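Local coordinates for endoglucanase (PDB 6KDD), which probably hydrolyses beta-glucosidic bonds, as a glycosyl hydrolase family 5 endoglucanase built on a TIM barrel, at residues N17-K22 / N136-I141; H86-A91 / L96-N101; P207-H212 / P220-G225; K274-V279 / E311-A316. All coordinates share one frame; numbering follows the deposited sequence.

Contact 1 of 4, residues N17-K22 / N136-I141; sequences NKIIGK and NLFFEI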
loop_
_atom_site.group_PDB
_atom_site.type_symbol
_atom_site.label_atom_id
_atom_site.label_comp_id
_atom_site.label_asym_id
_atom_site.label_seq_id
_atom_site.Cartn_x
_atom_site.Cartn_y
_atom_site.Cartn_z
ATOM N N ASN A 17 6.588 4.903 12.026
ATOM C CA ASN A 17 6.250 5.450 10.728
ATOM C C ASN A 17 7.537 5.884 10.057
ATOM O O ASN A 17 7.706 5.745 8.843
ATOM C CB ASN A 17 5.331 6.668 10.838
ATOM C CG ASN A 17 4.631 6.970 9.532
ATOM O OD1 ASN A 17 4.266 6.041 8.806
ATOM N ND2 ASN A 17 4.406 8.249 9.249
ATOM N N LYS A 18 8.443 6.440 10.860
ATOM C CA LYS A 18 9.731 6.845 10.320
ATOM C C LYS A 18 10.541 5.664 9.776
ATOM O O LYS A 18 11.436 5.901 8.971
ATOM C CB LYS A 18 10.556 7.608 11.361
ATOM C CG LYS A 18 10.118 9.055 11.543
ATOM C CD LYS A 18 10.718 9.719 12.778
ATOM C CE LYS A 18 9.940 10.961 13.167
ATOM N NZ LYS A 18 10.840 12.017 13.684
ATOM N N ILE A 19 10.290 4.413 10.208
ATOM C CA ILE A 19 11.092 3.362 9.592
ATOM C C ILE A 19 10.408 2.823 8.329
ATOM O O ILE A 19 11.004 2.019 7.624
ATOM C CB ILE A 19 11.553 2.238 10.543
ATOM C CG1 ILE A 19 10.382 1.370 11.019
ATOM C CG2 ILE A 19 12.429 2.789 11.686
ATOM C CD1 ILE A 19 10.807 -0.013 11.437
ATOM N N ILE A 20 9.171 3.246 8.036
ATOM C CA ILE A 20 8.663 3.088 6.679
ATOM C C ILE A 20 9.465 3.986 5.753
ATOM O O ILE A 20 9.986 3.523 4.730
ATOM C CB ILE A 20 7.163 3.389 6.621
ATOM C CG1 ILE A 20 6.433 2.446 7.579
ATOM C CG2 ILE A 20 6.646 3.242 5.199
ATOM C CD1 ILE A 20 4.980 2.757 7.815
ATOM N N GLY A 21 9.541 5.291 6.114
ATOM C CA GLY A 21 10.405 6.198 5.379
ATOM C C GLY A 21 10.068 6.210 3.892
ATOM O O GLY A 21 8.915 6.448 3.533
ATOM N N LYS A 22 11.084 5.935 3.066
ATOM C CA LYS A 22 10.976 5.921 1.619
ATOM C C LYS A 22 10.697 4.481 1.174
ATOM O O LYS A 22 11.528 3.604 1.421
ATOM C CB LYS A 22 12.310 6.352 1.006
ATOM C CG LYS A 22 12.888 7.681 1.494
ATOM C CD LYS A 22 14.156 8.007 0.696
ATOM C CE LYS A 22 14.845 9.310 1.055
ATOM N NZ LYS A 22 13.854 10.252 1.626
ATOM N N ASN A 136 10.065 -4.774 12.548
ATOM C CA ASN A 136 10.034 -4.041 11.287
ATOM C C ASN A 136 9.245 -4.793 10.195
ATOM O O ASN A 136 9.388 -4.456 9.011
ATOM C CB ASN A 136 11.448 -3.624 10.850
ATOM C CG ASN A 136 12.392 -4.799 10.692
ATOM O OD1 ASN A 136 12.212 -5.828 11.320
ATOM N ND2 ASN A 136 13.367 -4.662 9.817
ATOM N N LEU A 137 8.475 -5.824 10.580
ATOM C CA LEU A 137 7.423 -6.394 9.744
ATOM C C LEU A 137 6.106 -5.831 10.275
ATOM O O LEU A 137 5.772 -6.031 11.465
ATOM C CB LEU A 137 7.419 -7.932 9.854
ATOM C CG LEU A 137 6.195 -8.595 9.196
ATOM C CD1 LEU A 137 6.219 -8.314 7.687
ATOM C CD2 LEU A 137 6.109 -10.098 9.524
ATOM N N PHE A 138 5.423 -5.050 9.441
ATOM C CA PHE A 138 4.123 -4.493 9.790
ATOM C C PHE A 138 3.020 -5.213 9.026
ATOM O O PHE A 138 3.257 -5.777 7.942
ATOM C CB PHE A 138 4.036 -2.996 9.453
ATOM C CG PHE A 138 5.026 -2.045 10.071
ATOM C CD1 PHE A 138 5.938 -2.440 11.062
ATOM C CD2 PHE A 138 5.045 -0.718 9.650
ATOM C CE1 PHE A 138 6.867 -1.540 11.576
ATOM C CE2 PHE A 138 5.952 0.184 10.189
ATOM C CZ PHE A 138 6.843 -0.225 11.172
ATOM N N PHE A 139 1.808 -5.201 9.614
ATOM C CA PHE A 139 0.633 -5.810 9.003
ATOM C C PHE A 139 -0.309 -4.700 8.505
ATOM O O PHE A 139 -0.350 -3.616 9.087
ATOM C CB PHE A 139 -0.170 -6.642 10.001
ATOM C CG PHE A 139 0.519 -7.857 10.555
ATOM C CD1 PHE A 139 1.627 -8.432 9.918
ATOM C CD2 PHE A 139 0.066 -8.413 11.738
ATOM C CE1 PHE A 139 2.271 -9.550 10.444
ATOM C CE2 PHE A 139 0.715 -9.531 12.260
ATOM C CZ PHE A 139 1.806 -10.102 11.615
ATOM N N GLU A 140 -1.028 -4.963 7.398
ATOM C CA GLU A 140 -1.967 -3.962 6.900
ATOM C C GLU A 140 -3.265 -4.708 6.613
ATOM O O GLU A 140 -3.318 -5.607 5.785
ATOM C CB GLU A 140 -1.389 -3.223 5.680
ATOM C CG GLU A 140 -2.433 -2.322 4.999
ATOM C CD GLU A 140 -1.919 -1.701 3.702
ATOM O OE1 GLU A 140 -0.846 -2.139 3.212
ATOM O OE2 GLU A 140 -2.586 -0.758 3.183
ATOM N N ILE A 141 -4.318 -4.392 7.373
ATOM C CA ILE A 141 -5.479 -5.285 7.364
ATOM C C ILE A 141 -6.062 -5.474 5.962
ATOM O O ILE A 141 -6.311 -6.595 5.515
ATOM C CB ILE A 141 -6.546 -4.764 8.356
ATOM C CG1 ILE A 141 -5.997 -4.907 9.780
ATOM C CG2 ILE A 141 -7.855 -5.528 8.151
ATOM C CD1 ILE A 141 -6.926 -4.428 10.876
#
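Ile19 is the first residue of 17-22 to meet the other segment. Its CG1 branch sits between its own backbone N and carbonyl carbon (chi1 69°). This puts the CD1 methyl 3.7 Å from CB of Asn136, whose side chain it crosses at about a right angle. CG1 of the same Ile19 lies 3.9 Å from CZ of Phe138, the far tip of the ring. Ile19 thus spans the turn before the strand and the inward-facing Phe138 of the strand.

Ile20 comes next and makes the closer approach. Its CG1 reaches 3.5 Å from CE2 of Phe138, and its terminal CD1 lies 3.6 Å from that same CE2. CD1 arrives in the plane of the ring, at the edge. CG1 comes in obliquely. The two isoleucines meet neighbouring carbons of one ring, CZ and CE2. The contact is purely apolar.

Helix 13-20 closes off the bottom of the (beta/alpha)8 barrel, the end where the strands begin. Phe138 points inward from strand 137-140, while Leu137 points away from the helix. Beside this packing, polar bonds tie the helix end to several strands: the carbonyl of Ile19 accepts from Thr97 OG1, and that of Ile20 from Ser57 OG.

At Gly21 the chain leaves the helix with positive phi, its backbone bonded to Tyr290 of strand 289-292, the last of the barrel, and Lys22 then opens the first barrel strand beside Ser57.

Contact 2 of 4, residues H86-A91 / L96-N101; sequences HVVDRA and LTVIIN. With NI (nickel (II) ion), chain C.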
loop_
_atom_site.group_PDB
_atom_site.type_symbol
_atom_site.label_atom_id
_atom_site.label_comp_id
_atom_site.label_asym_id
_atom_site.label_seq_id
_atom_site.Cartn_x
_atom_site.Cartn_y
_atom_site.Cartn_z
ATOM N N HIS A 86 9.139 -16.718 2.400
ATOM C CA HIS A 86 10.382 -16.525 1.655
ATOM C C HIS A 86 10.616 -15.066 1.256
ATOM O O HIS A 86 11.732 -14.522 1.381
ATOM C CB HIS A 86 10.503 -17.527 0.480
ATOM C CG HIS A 86 11.753 -17.371 -0.303
ATOM N ND1 HIS A 86 12.886 -18.128 -0.067
ATOM C CD2 HIS A 86 12.090 -16.482 -1.261
ATOM C CE1 HIS A 86 13.837 -17.791 -0.904
ATOM N NE2 HIS A 86 13.392 -16.760 -1.627
ATOM N N VAL A 87 9.567 -14.452 0.677
ATOM C CA VAL A 87 9.633 -13.075 0.223
ATOM C C VAL A 87 9.900 -12.143 1.399
ATOM O O VAL A 87 10.776 -11.262 1.324
ATOM C CB VAL A 87 8.323 -12.691 -0.515
ATOM C CG1 VAL A 87 8.258 -11.197 -0.842
ATOM C CG2 VAL A 87 8.149 -13.565 -1.772
ATOM N N VAL A 88 9.075 -12.265 2.443
ATOM C CA VAL A 88 9.254 -11.446 3.637
ATOM C C VAL A 88 10.691 -11.593 4.163
ATOM O O VAL A 88 11.342 -10.597 4.491
ATOM C CB VAL A 88 8.214 -11.840 4.705
ATOM C CG1 VAL A 88 8.624 -11.327 6.070
ATOM C CG2 VAL A 88 6.832 -11.333 4.335
ATOM N N ASP A 89 11.178 -12.843 4.244
ATOM C CA ASP A 89 12.493 -13.158 4.792
ATOM C C ASP A 89 13.584 -12.480 3.988
ATOM O O ASP A 89 14.482 -11.853 4.569
ATOM C CB ASP A 89 12.797 -14.673 4.849
ATOM C CG ASP A 89 12.053 -15.394 5.964
ATOM O OD1 ASP A 89 11.312 -14.734 6.706
ATOM O OD2 ASP A 89 12.122 -16.615 6.013
ATOM N N ARG A 90 13.506 -12.580 2.642
ATOM C CA ARG A 90 14.510 -11.923 1.817
ATOM C C ARG A 90 14.531 -10.406 2.020
ATOM O O ARG A 90 15.620 -9.796 2.009
ATOM C CB ARG A 90 14.353 -12.274 0.326
ATOM C CG ARG A 90 14.623 -13.733 0.003
ATOM C CD ARG A 90 16.125 -14.021 -0.016
ATOM N NE ARG A 90 16.570 -15.317 -0.529
ATOM C CZ ARG A 90 17.434 -16.142 0.076
ATOM N NH1 ARG A 90 17.959 -15.833 1.256
ATOM N NH2 ARG A 90 17.743 -17.297 -0.488
ATOM N N ALA A 91 13.350 -9.789 2.150
ATOM C CA ALA A 91 13.280 -8.354 2.372
ATOM C C ALA A 91 13.890 -7.974 3.730
ATOM O O ALA A 91 14.655 -7.018 3.830
ATOM C CB ALA A 91 11.841 -7.886 2.259
ATOM N N LEU A 96 15.234 -4.161 5.081
ATOM C CA LEU A 96 14.103 -3.320 4.685
ATOM C C LEU A 96 12.975 -3.546 5.682
ATOM O O LEU A 96 12.825 -4.641 6.206
ATOM C CB LEU A 96 13.621 -3.741 3.277
ATOM C CG LEU A 96 14.549 -3.408 2.110
ATOM C CD1 LEU A 96 14.114 -4.222 0.866
ATOM C CD2 LEU A 96 14.478 -1.909 1.780
ATOM N N THR A 97 12.238 -2.479 6.013
ATOM C CA THR A 97 10.954 -2.595 6.663
ATOM C C THR A 97 9.968 -3.211 5.667
ATOM O O THR A 97 10.032 -2.943 4.459
ATOM C CB THR A 97 10.479 -1.220 7.149
ATOM O OG1 THR A 97 11.449 -0.701 8.081
ATOM C CG2 THR A 97 9.071 -1.261 7.719
ATOM N N VAL A 98 9.115 -4.089 6.169
ATOM C CA VAL A 98 8.223 -4.844 5.289
ATOM C C VAL A 98 6.783 -4.668 5.757
ATOM O O VAL A 98 6.469 -4.879 6.925
ATOM C CB VAL A 98 8.557 -6.347 5.205
ATOM C CG1 VAL A 98 7.624 -7.038 4.206
ATOM C CG2 VAL A 98 9.989 -6.607 4.842
ATOM N N ILE A 99 5.905 -4.342 4.817
ATOM C CA ILE A 99 4.487 -4.282 5.086
ATOM C C ILE A 99 3.818 -5.348 4.227
ATOM O O ILE A 99 3.970 -5.351 2.991
ATOM C CB ILE A 99 3.909 -2.897 4.746
ATOM C CG1 ILE A 99 4.545 -1.814 5.610
ATOM C CG2 ILE A 99 2.379 -2.978 4.883
ATOM C CD1 ILE A 99 4.623 -0.433 4.974
ATOM N N ILE A 100 3.080 -6.235 4.902
ATOM C CA ILE A 100 2.251 -7.209 4.203
ATOM C C ILE A 100 0.781 -6.868 4.464
ATOM O O ILE A 100 0.389 -6.490 5.579
ATOM C CB ILE A 100 2.578 -8.662 4.615
ATOM C CG1 ILE A 100 2.457 -8.880 6.131
ATOM C CG2 ILE A 100 3.966 -9.062 4.108
ATOM C CD1 ILE A 100 2.438 -10.364 6.513
ATOM N N ASN A 101 -0.033 -7.054 3.426
ATOM C CA ASN A 101 -1.444 -6.746 3.562
ATOM C C ASN A 101 -2.292 -7.939 3.119
ATOM O O ASN A 101 -1.781 -9.021 2.796
ATOM C CB ASN A 101 -1.800 -5.468 2.788
ATOM C CG ASN A 101 -1.843 -5.691 1.291
ATOM O OD1 ASN A 101 -1.901 -6.828 0.809
ATOM N ND2 ASN A 101 -1.822 -4.595 0.545
HETATM NI NI NI C . 13.187 -19.591 1.472
HETATM O O HOH W 1 14.585 -21.239 0.114
#
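Helix 78-93 and strand 97-101 are the second and third elements of a beta-alpha-beta unit of the barrel, and Ala91, Val88, Val98 and Ile100 pack them together. The helix and strand segments run nearly antiparallel, at 158°, with their axes 8.7 Å apart. The helix is the return leg of a beta-alpha-beta crossover from strand 57-60 to strand 97-101.

Ala91 CB faces the strand and meets CG2 of Val98 at 3.4 Å, tighter than a usual van der Waals contact. A turn earlier on the helix, Val88 CG2 lies 3.7 Å from CG2 of Ile100, and the two side chains cross at about a right angle. Both methyl branches stand beside their own backbone N, anti to the carbonyl carbon. Alternate strand residues, Val98 and Ile100, thus fill the helix side, while Thr97 and Ile99 point away from it.

Near the C-terminal end of the helix, the carbonyl of Ala91 receives the amide of Leu96, with N to O 3.2 Å and an N-H...O angle of 160°. The donor is tilted from the carbonyl plane.

On the outer side of the helix, His86 ND1 binds a nickel ion at 2.1 Å, and water 1 lies 2.5 Å from the metal. The NE2 atom of His86 is hydrogen-bonded to Asp44. With ND1 taken by the metal, NE2 is probably the protonated nitrogen. The helix is therefore fixed to the sheet by close apolar packing, and the single backbone bond sets where the chain turns into the strand, while the nickel sits outside this packing.

Contact 3 of 4, residues P207-H212 / P220-G225; sequences PFNFTH and PTPPVG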
loop_
_atom_site.group_PDB
_atom_site.type_symbol
_atom_site.label_atom_id
_atom_site.label_comp_id
_atom_site.label_asym_id
_atom_site.label_seq_id
_atom_site.Cartn_x
_atom_site.Cartn_y
_atom_site.Cartn_z
ATOM N N PRO A 207 -4.436 14.382 -10.056
ATOM C CA PRO A 207 -5.751 14.199 -10.672
ATOM C C PRO A 207 -5.870 12.803 -11.288
ATOM O O PRO A 207 -4.976 12.370 -12.008
ATOM C CB PRO A 207 -5.743 15.214 -11.845
ATOM C CG PRO A 207 -4.555 16.130 -11.608
ATOM C CD PRO A 207 -3.568 15.298 -10.821
ATOM N N PHE A 208 -7.020 12.144 -11.079
ATOM C CA PHE A 208 -7.230 10.787 -11.576
ATOM C C PHE A 208 -7.123 10.712 -13.099
ATOM O O PHE A 208 -6.645 9.725 -13.646
ATOM C CB PHE A 208 -8.580 10.222 -11.105
ATOM C CG PHE A 208 -8.727 8.735 -11.313
ATOM C CD1 PHE A 208 -8.137 7.828 -10.438
ATOM C CD2 PHE A 208 -9.428 8.239 -12.401
ATOM C CE1 PHE A 208 -8.274 6.457 -10.632
ATOM C CE2 PHE A 208 -9.563 6.874 -12.596
ATOM C CZ PHE A 208 -8.976 5.985 -11.722
ATOM N N ASN A 209 -7.557 11.773 -13.796
ATOM C CA ASN A 209 -7.566 11.770 -15.256
ATOM C C ASN A 209 -6.150 11.772 -15.821
ATOM O O ASN A 209 -5.944 11.396 -16.975
ATOM C CB ASN A 209 -8.368 12.948 -15.824
ATOM C CG ASN A 209 -9.845 12.623 -15.769
ATOM O OD1 ASN A 209 -10.225 11.468 -15.556
ATOM N ND2 ASN A 209 -10.691 13.623 -15.970
ATOM N N PHE A 210 -5.202 12.253 -15.010
ATOM C CA PHE A 210 -3.797 12.224 -15.385
ATOM C C PHE A 210 -3.149 10.885 -14.992
ATOM O O PHE A 210 -2.569 10.199 -15.835
ATOM C CB PHE A 210 -3.061 13.395 -14.726
ATOM C CG PHE A 210 -1.561 13.269 -14.835
ATOM C CD1 PHE A 210 -0.933 13.355 -16.074
ATOM C CD2 PHE A 210 -0.787 12.965 -13.722
ATOM C CE1 PHE A 210 0.438 13.172 -16.188
ATOM C CE2 PHE A 210 0.587 12.810 -13.843
ATOM C CZ PHE A 210 1.203 12.900 -15.075
ATOM N N THR A 211 -3.223 10.507 -13.697
ATOM C CA THR A 211 -2.468 9.329 -13.264
ATOM C C THR A 211 -3.031 8.040 -13.855
ATOM O O THR A 211 -2.304 7.063 -13.966
ATOM C CB THR A 211 -2.433 9.177 -11.740
ATOM O OG1 THR A 211 -3.791 9.074 -11.323
ATOM C CG2 THR A 211 -1.780 10.367 -11.062
ATOM N N HIS A 212 -4.303 8.038 -14.283
ATOM C CA HIS A 212 -4.851 6.784 -14.782
ATOM C C HIS A 212 -5.298 6.875 -16.239
ATOM O O HIS A 212 -6.138 6.077 -16.663
ATOM C CB HIS A 212 -6.021 6.350 -13.898
ATOM C CG HIS A 212 -5.554 5.702 -12.639
ATOM N ND1 HIS A 212 -5.521 4.321 -12.477
ATOM C CD2 HIS A 212 -5.076 6.243 -11.497
ATOM C CE1 HIS A 212 -5.058 4.038 -11.271
ATOM N NE2 HIS A 212 -4.783 5.197 -10.655
ATOM N N PRO A 220 -15.075 4.111 -17.446
ATOM C CA PRO A 220 -14.383 3.892 -18.718
ATOM C C PRO A 220 -12.936 4.370 -18.623
ATOM O O PRO A 220 -12.598 5.123 -17.711
ATOM C CB PRO A 220 -15.220 4.758 -19.673
ATOM C CG PRO A 220 -15.689 5.926 -18.806
ATOM C CD PRO A 220 -15.715 5.436 -17.365
ATOM N N THR A 221 -12.094 3.896 -19.548
ATOM C CA THR A 221 -10.698 4.288 -19.610
ATOM C C THR A 221 -10.595 5.783 -19.905
ATOM O O THR A 221 -10.994 6.228 -20.973
ATOM C CB THR A 221 -9.984 3.571 -20.754
ATOM O OG1 THR A 221 -10.106 2.161 -20.583
ATOM C CG2 THR A 221 -8.527 3.954 -20.842
ATOM N N PRO A 222 -10.054 6.615 -18.986
ATOM C CA PRO A 222 -9.756 8.006 -19.315
ATOM C C PRO A 222 -8.808 8.085 -20.509
ATOM O O PRO A 222 -7.869 7.298 -20.637
ATOM C CB PRO A 222 -9.115 8.543 -18.025
ATOM C CG PRO A 222 -9.684 7.642 -16.954
ATOM C CD PRO A 222 -9.701 6.276 -17.595
ATOM N N PRO A 223 -9.022 9.064 -21.416
ATOM C CA PRO A 223 -8.158 9.231 -22.586
ATOM C C PRO A 223 -6.726 9.644 -22.250
ATOM O O PRO A 223 -6.500 10.368 -21.281
ATOM C CB PRO A 223 -8.831 10.383 -23.353
ATOM C CG PRO A 223 -9.602 11.143 -22.286
ATOM C CD PRO A 223 -10.091 10.077 -21.328
ATOM N N VAL A 224 -5.806 9.221 -23.112
ATOM C CA VAL A 224 -4.381 9.498 -23.063
ATOM C C VAL A 224 -4.132 10.955 -23.463
ATOM O O VAL A 224 -5.030 11.638 -23.950
ATOM C CB VAL A 224 -3.663 8.505 -23.998
ATOM C CG1 VAL A 224 -4.123 8.673 -25.437
ATOM C CG2 VAL A 224 -2.145 8.576 -23.924
ATOM N N GLY A 225 -2.912 11.432 -23.224
ATOM C CA GLY A 225 -2.469 12.733 -23.686
ATOM C C GLY A 225 -2.633 13.823 -22.631
ATOM O O GLY A 225 -2.381 14.988 -22.933
HETATM O O HOH W 2 -7.737 11.341 -19.093
#
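Pro222, in the loop after helix 208-211, packs back against the helix, and its ring can be traced atom by atom. CB, pointing toward the helix, lies 4.0 Å from OD1 of Asn209. CG, the tip of the ring, is 3.9 Å from the carbonyl O of His212, and it also approaches Phe208, with CE2 at 4.4 Å. CD turns back to the backbone and comes closest of all to the helix segment, 3.7 Å from that same carbonyl O of His212. The ring thus meets an amide oxygen and a backbone carbonyl, with Phe208 standing further off and obliquely.

In Asn209, chi1 of -80° brings the amide alongside the proline, and chi2 of -14° turns OD1 to it. The two side chains cross at about a right angle. Within the helix segment, CB of His212 lies over one face of the Phe208 ring, toward its rim.

A water bridges the two backbones. Water 2 donates to O of Asn209 at 2.8 Å and to O of Pro223 at 2.7 Å, so both carbonyls are satisfied by one molecule. The helix itself starts from Pro207, which follows a cis peptide bond and whose O accepts the amides of Phe210 and Thr211.

A Tris molecule, probably from the crystallisation liquor, is bound about 3 Å from the His212 side chain at the nearest atoms. The arrangement belongs to the long excursion after strand 198-204, at the C-terminal end of the barrel strands. In TIM-barrel hydrolases this end carries the active-site loops.

Contact 4 of 4, residues K274-V279 / E311-A316; sequences KWTESV and EPLATA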
loop_
_atom_site.group_PDB
_atom_site.type_symbol
_atom_site.label_atom_id
_atom_site.label_comp_id
_atom_site.label_asym_id
_atom_site.label_seq_id
_atom_site.Cartn_x
_atom_site.Cartn_y
_atom_site.Cartn_z
ATOM N N LYS A 274 7.473 15.139 -12.902
ATOM C CA LYS A 274 7.111 16.286 -12.080
ATOM C C LYS A 274 6.033 15.957 -11.058
ATOM O O LYS A 274 6.131 16.375 -9.914
ATOM C CB LYS A 274 6.622 17.469 -12.932
ATOM C CG LYS A 274 7.680 18.031 -13.873
ATOM C CD LYS A 274 7.057 19.090 -14.764
ATOM C CE LYS A 274 7.765 19.242 -16.086
ATOM N NZ LYS A 274 6.820 19.753 -17.111
ATOM N N TRP A 275 4.978 15.238 -11.473
ATOM C CA TRP A 275 3.925 14.886 -10.537
ATOM C C TRP A 275 4.511 14.081 -9.368
ATOM O O TRP A 275 4.144 14.288 -8.210
ATOM C CB TRP A 275 2.840 14.063 -11.265
ATOM C CG TRP A 275 1.635 13.730 -10.422
ATOM C CD1 TRP A 275 0.474 14.448 -10.285
ATOM C CD2 TRP A 275 1.437 12.525 -9.657
ATOM N NE1 TRP A 275 -0.406 13.816 -9.443
ATOM C CE2 TRP A 275 0.169 12.632 -9.033
ATOM C CE3 TRP A 275 2.240 11.396 -9.408
ATOM C CZ2 TRP A 275 -0.339 11.624 -8.213
ATOM C CZ3 TRP A 275 1.745 10.429 -8.545
ATOM C CH2 TRP A 275 0.461 10.526 -7.996
ATOM N N THR A 276 5.293 13.068 -9.706
ATOM C CA THR A 276 5.806 12.128 -8.693
ATOM C C THR A 276 6.710 12.855 -7.691
ATOM O O THR A 276 6.575 12.705 -6.479
ATOM C CB THR A 276 6.550 10.972 -9.379
ATOM O OG1 THR A 276 5.635 10.276 -10.225
ATOM C CG2 THR A 276 7.137 9.948 -8.420
ATOM N N GLU A 277 7.620 13.685 -8.208
ATOM C CA GLU A 277 8.484 14.488 -7.350
ATOM C C GLU A 277 7.668 15.395 -6.428
ATOM O O GLU A 277 7.917 15.501 -5.216
ATOM C CB GLU A 277 9.482 15.262 -8.222
ATOM C CG GLU A 277 10.498 16.037 -7.402
ATOM C CD GLU A 277 11.478 16.927 -8.164
ATOM O OE1 GLU A 277 11.601 16.804 -9.410
ATOM O OE2 GLU A 277 12.133 17.741 -7.498
ATOM N N SER A 278 6.637 16.037 -6.996
ATOM C CA SER A 278 5.804 16.946 -6.226
ATOM C C SER A 278 5.035 16.235 -5.124
ATOM O O SER A 278 4.986 16.746 -4.003
ATOM C CB SER A 278 4.835 17.674 -7.116
ATOM O OG SER A 278 5.576 18.516 -7.973
ATOM N N VAL A 279 4.382 15.106 -5.468
ATOM C CA VAL A 279 3.668 14.313 -4.483
ATOM C C VAL A 279 4.625 13.842 -3.380
ATOM O O VAL A 279 4.305 13.921 -2.182
ATOM C CB VAL A 279 2.912 13.144 -5.141
ATOM C CG1 VAL A 279 2.462 12.150 -4.093
ATOM C CG2 VAL A 279 1.676 13.670 -5.887
ATOM N N GLU A 311 15.185 6.611 -14.982
ATOM C CA GLU A 311 15.613 7.896 -14.449
ATOM C C GLU A 311 15.137 8.967 -15.428
ATOM O O GLU A 311 15.062 8.690 -16.613
ATOM C CB GLU A 311 17.148 7.900 -14.284
ATOM C CG GLU A 311 17.634 6.962 -13.180
ATOM C CD GLU A 311 17.276 7.436 -11.766
ATOM O OE1 GLU A 311 16.672 8.507 -11.627
ATOM O OE2 GLU A 311 17.667 6.770 -10.771
ATOM N N PRO A 312 14.760 10.185 -14.984
ATOM C CA PRO A 312 14.826 10.543 -13.574
ATOM C C PRO A 312 13.609 10.171 -12.707
ATOM O O PRO A 312 13.513 10.625 -11.579
ATOM C CB PRO A 312 15.075 12.058 -13.650
ATOM C CG PRO A 312 14.308 12.496 -14.888
ATOM C CD PRO A 312 14.292 11.306 -15.834
ATOM N N LEU A 313 12.732 9.275 -13.166
ATOM C CA LEU A 313 11.571 8.993 -12.329
ATOM C C LEU A 313 11.980 8.356 -10.984
ATOM O O LEU A 313 11.380 8.659 -9.966
ATOM C CB LEU A 313 10.590 8.108 -13.100
ATOM C CG LEU A 313 9.220 7.867 -12.446
ATOM C CD1 LEU A 313 8.388 9.130 -12.295
ATOM C CD2 LEU A 313 8.467 6.829 -13.259
ATOM N N ALA A 314 12.961 7.455 -10.990
ATOM C CA ALA A 314 13.379 6.824 -9.744
ATOM C C ALA A 314 13.845 7.884 -8.756
ATOM O O ALA A 314 13.497 7.827 -7.580
ATOM C CB ALA A 314 14.427 5.762 -9.998
ATOM N N THR A 315 14.608 8.887 -9.239
ATOM C CA THR A 315 15.087 9.966 -8.375
ATOM C C THR A 315 13.947 10.805 -7.827
ATOM O O THR A 315 13.990 11.252 -6.686
ATOM C CB THR A 315 16.090 10.892 -9.089
ATOM O OG1 THR A 315 17.146 10.048 -9.540
ATOM C CG2 THR A 315 16.655 11.929 -8.140
ATOM N N ALA A 316 12.913 11.030 -8.652
ATOM C CA ALA A 316 11.685 11.683 -8.212
ATOM C C ALA A 316 11.115 10.959 -6.985
ATOM O O ALA A 316 10.582 11.573 -6.053
ATOM C CB ALA A 316 10.662 11.670 -9.352
#
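Thr276 has CG2 anti to its backbone N and OG1 beside that N (chi1 -61°). Its CB points toward helix 313-318, and with this torsion OG1 and CG2 both touch that helix. Leu313 has CG anti to its backbone N (chi1 -172°) and a second torsion of 64° that swings CD1 across. CD1 of Leu313 lies 3.6 Å from OG1 of Thr276, and the two side chains meet at about a right angle. This is packing of a methyl against the hydroxyl, which itself bonds to the carbonyl of Arg272.

Ala316 carries the other half. Its CB lies 4.0 Å from CG2 of Thr276 and 3.9 Å from CB of Glu277. The small methyl lets the backbones come very near: CA of Glu277 and CA of Ala316 are 4.3 Å apart. The O of Ala316 accepts from Arg280 NE, one turn further along.

At the start of the second helix, Glu311 OE1 takes two bonds from Thr315, from OG1 at 2.6 Å and from N at 3.2 Å, on opposite faces of the carboxylate plane.

Helix 269-285 lies between the short terminal helix 313-318 and helix 232-252, which Ser278 and Val279 touch. Thr276 also rests on Phe261 of strand 256-261.

From the N terminus, contact 1 closes the longest loop, joining helix 13-20 to strand 137-140 across the bottom of the barrel. Contact 2 is nested inside that loop and shuts a short turn between helix 78-93 and strand 97-101. The two touch because their strands are neighbours, with Phe138 N and Glu140 N probably bonded to Val98 O and Ile100 O. Contact 3 then folds the excursion after strand 198-204 back on itself, its centre about 30 Å from that of contact 1. Contact 4 comes last and ties helix 269-285 to terminal helix 313-318. Contacts 3 and 4 meet at Trp275, which packs against Thr211, Phe210 and Pro207. No loops cross.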